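Anaerobically-induced outer membrane porin OprE (Pseudomonas aeruginosa, PDB 4FRX) forms a beta-barrel of the OprD porin family in the outer membrane and probably lets small solutes pass through it. Local coordinates at residues 20-25 with 425-430. Sequence-based numbering, arbitrary orientation.
Sequences RNFYIN and ENRLIV
Y23 and L428 are partners in a hydrogen-bonded pair of two antiparallel strands, and their side chains run alongside each other from the same face of the sheet. Ring atom CD2 of Y23 touches CD1 of L428 at 3.9 Å, while Y23 N donates a hydrogen bond to L428 O at 2.9 Å and L428 N returns one to Y23 O. Two residues further along, N25 and N426 form the next such pair and add a bond between side chains: N426 ND2 donates to N25 OD1 at 3.2 Å, on a lone pair of that oxygen, with the two amides turned 84° apart. With CG between the backbone N and the carbonyl carbon (chi1 67°), the amide of N25 has OD1 near N426 and ND2 bonded back along its own strand to Y23 OH, 3.0 Å away. Both amides and the phenol thus form one polar chain, extended by E39 at Y23 OH and by N404 and W402 at N426 OD1.

The other face carries F22, whose CD1 lies 3.6 Å from I429 CG1. On the same face I24 CD1 lies 3.7 Å from E425 CD. Within its own strand R427 makes a salt bridge to E425, NE and NH2 both donating to OE2, which also accepts from Q330. A beta-barrel closes when its first and last strands pair as chain neighbours do, here 17-28 with 423-434.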
loop_
_atom_site.group_PDB
_atom_site.type_symbol
_atom_site.label_atom_id
_atom_site.label_comp_id
_atom_site.label_asym_id
_atom_site.label_seq_id
_atom_site.Cartn_x
_atom_site.Cartn_y
_atom_site.Cartn_z
ATOM N N ARG A 20 -17.898 -2.305 -5.956
ATOM C CA ARG A 20 -17.107 -1.097 -6.169
ATOM C C ARG A 20 -17.266 -0.580 -7.586
ATOM O O ARG A 20 -16.848 -1.222 -8.546
ATOM C CB ARG A 20 -15.620 -1.355 -5.891
ATOM C CG ARG A 20 -14.750 -0.089 -5.967
ATOM C CD ARG A 20 -13.263 -0.393 -5.808
ATOM N NE ARG A 20 -12.962 -0.846 -4.445
ATOM C CZ ARG A 20 -11.778 -1.313 -4.056
ATOM N NH1 ARG A 20 -10.779 -1.381 -4.923
ATOM N NH2 ARG A 20 -11.591 -1.710 -2.800
ATOM N N ASN A 21 -17.853 0.597 -7.723
ATOM C CA ASN A 21 -17.913 1.201 -9.034
ATOM C C ASN A 21 -16.795 2.232 -9.114
ATOM O O ASN A 21 -16.786 3.192 -8.347
ATOM C CB ASN A 21 -19.284 1.829 -9.277
ATOM C CG ASN A 21 -19.465 2.284 -10.707
ATOM O OD1 ASN A 21 -19.121 3.405 -11.054
ATOM N ND2 ASN A 21 -20.003 1.404 -11.548
ATOM N N PHE A 22 -15.849 2.010 -10.027
ATOM C CA PHE A 22 -14.599 2.772 -10.066
ATOM C C PHE A 22 -14.357 3.462 -11.398
ATOM O O PHE A 22 -14.227 2.820 -12.441
ATOM C CB PHE A 22 -13.398 1.865 -9.739
ATOM C CG PHE A 22 -12.086 2.593 -9.683
ATOM C CD1 PHE A 22 -11.671 3.210 -8.504
ATOM C CD2 PHE A 22 -11.269 2.672 -10.801
ATOM C CE1 PHE A 22 -10.463 3.900 -8.450
ATOM C CE2 PHE A 22 -10.066 3.359 -10.759
ATOM C CZ PHE A 22 -9.657 3.972 -9.574
ATOM N N TYR A 23 -14.284 4.784 -11.345
ATOM C CA TYR A 23 -14.027 5.575 -12.523
ATOM C C TYR A 23 -12.702 6.322 -12.346
ATOM O O TYR A 23 -12.456 6.902 -11.296
ATOM C CB TYR A 23 -15.172 6.564 -12.720
ATOM C CG TYR A 23 -14.896 7.555 -13.814
ATOM C CD1 TYR A 23 -15.125 7.231 -15.147
ATOM C CD2 TYR A 23 -14.391 8.817 -13.519
ATOM C CE1 TYR A 23 -14.863 8.143 -16.152
ATOM C CE2 TYR A 23 -14.129 9.727 -14.512
ATOM C CZ TYR A 23 -14.365 9.388 -15.823
ATOM O OH TYR A 23 -14.091 10.313 -16.797
ATOM N N ILE A 24 -11.847 6.300 -13.359
ATOM C CA ILE A 24 -10.634 7.103 -13.306
ATOM C C ILE A 24 -10.358 7.843 -14.616
ATOM O O ILE A 24 -10.520 7.286 -15.711
ATOM C CB ILE A 24 -9.391 6.267 -12.857
ATOM C CG1 ILE A 24 -8.152 7.153 -12.719
ATOM C CG2 ILE A 24 -9.093 5.146 -13.828
ATOM C CD1 ILE A 24 -6.973 6.433 -12.082
ATOM N N ASN A 25 -9.983 9.116 -14.503
ATOM C CA ASN A 25 -9.501 9.836 -15.672
ATOM C C ASN A 25 -8.177 10.523 -15.385
ATOM O O ASN A 25 -7.962 11.050 -14.299
ATOM C CB ASN A 25 -10.560 10.778 -16.297
ATOM C CG ASN A 25 -10.944 11.955 -15.402
ATOM O OD1 ASN A 25 -10.102 12.586 -14.763
ATOM N ND2 ASN A 25 -12.231 12.276 -15.388
ATOM N N GLU A 425 -5.371 13.865 -12.161
ATOM C CA GLU A 425 -6.114 12.619 -12.058
ATOM C C GLU A 425 -7.370 12.815 -11.226
ATOM O O GLU A 425 -7.345 13.478 -10.184
ATOM C CB GLU A 425 -5.211 11.535 -11.448
ATOM C CG GLU A 425 -5.819 10.156 -11.340
ATOM C CD GLU A 425 -4.903 9.179 -10.615
ATOM O OE1 GLU A 425 -3.861 8.795 -11.189
ATOM O OE2 GLU A 425 -5.218 8.800 -9.468
ATOM N N ASN A 426 -8.479 12.251 -11.700
ATOM C CA ASN A 426 -9.707 12.191 -10.925
ATOM C C ASN A 426 -10.104 10.750 -10.731
ATOM O O ASN A 426 -10.039 9.960 -11.676
ATOM C CB ASN A 426 -10.855 12.922 -11.629
ATOM C CG ASN A 426 -10.695 14.428 -11.582
ATOM O OD1 ASN A 426 -10.846 15.044 -10.526
ATOM N ND2 ASN A 426 -10.374 15.030 -12.727
ATOM N N ARG A 427 -10.505 10.412 -9.509
ATOM C CA ARG A 427 -11.182 9.150 -9.260
ATOM C C ARG A 427 -12.576 9.408 -8.698
ATOM O O ARG A 427 -12.788 10.305 -7.879
ATOM C CB ARG A 427 -10.399 8.274 -8.291
ATOM C CG ARG A 427 -8.988 7.984 -8.718
ATOM C CD ARG A 427 -8.310 7.096 -7.684
ATOM N NE ARG A 427 -6.858 7.151 -7.799
ATOM C CZ ARG A 427 -6.026 6.564 -6.946
ATOM N NH1 ARG A 427 -6.506 5.881 -5.919
ATOM N NH2 ARG A 427 -4.716 6.670 -7.117
ATOM N N LEU A 428 -13.530 8.611 -9.161
ATOM C CA LEU A 428 -14.866 8.608 -8.598
ATOM C C LEU A 428 -15.168 7.183 -8.192
ATOM O O LEU A 428 -15.100 6.267 -9.021
ATOM C CB LEU A 428 -15.878 9.091 -9.639
ATOM C CG LEU A 428 -15.650 10.547 -10.046
ATOM C CD1 LEU A 428 -16.585 10.969 -11.174
ATOM C CD2 LEU A 428 -15.837 11.454 -8.831
ATOM N N ILE A 429 -15.475 6.992 -6.913
ATOM C CA ILE A 429 -15.686 5.657 -6.393
ATOM C C ILE A 429 -16.998 5.575 -5.624
ATOM O O ILE A 429 -17.236 6.346 -4.689
ATOM C CB ILE A 429 -14.521 5.183 -5.460
ATOM C CG1 ILE A 429 -13.147 5.437 -6.094
ATOM C CG2 ILE A 429 -14.693 3.706 -5.100
ATOM C CD1 ILE A 429 -12.392 6.614 -5.487
ATOM N N VAL A 430 -17.849 4.635 -6.027
ATOM C CA VAL A 430 -19.056 4.324 -5.264
ATOM C C VAL A 430 -18.882 2.917 -4.722
ATOM O O VAL A 430 -18.535 1.999 -5.463
ATOM C CB VAL A 430 -20.309 4.419 -6.144
ATOM C CG1 VAL A 430 -21.579 4.076 -5.344
ATOM C CG2 VAL A 430 -20.395 5.807 -6.754
HETATM O O HOH W 1 -17.912 5.653 -9.876
#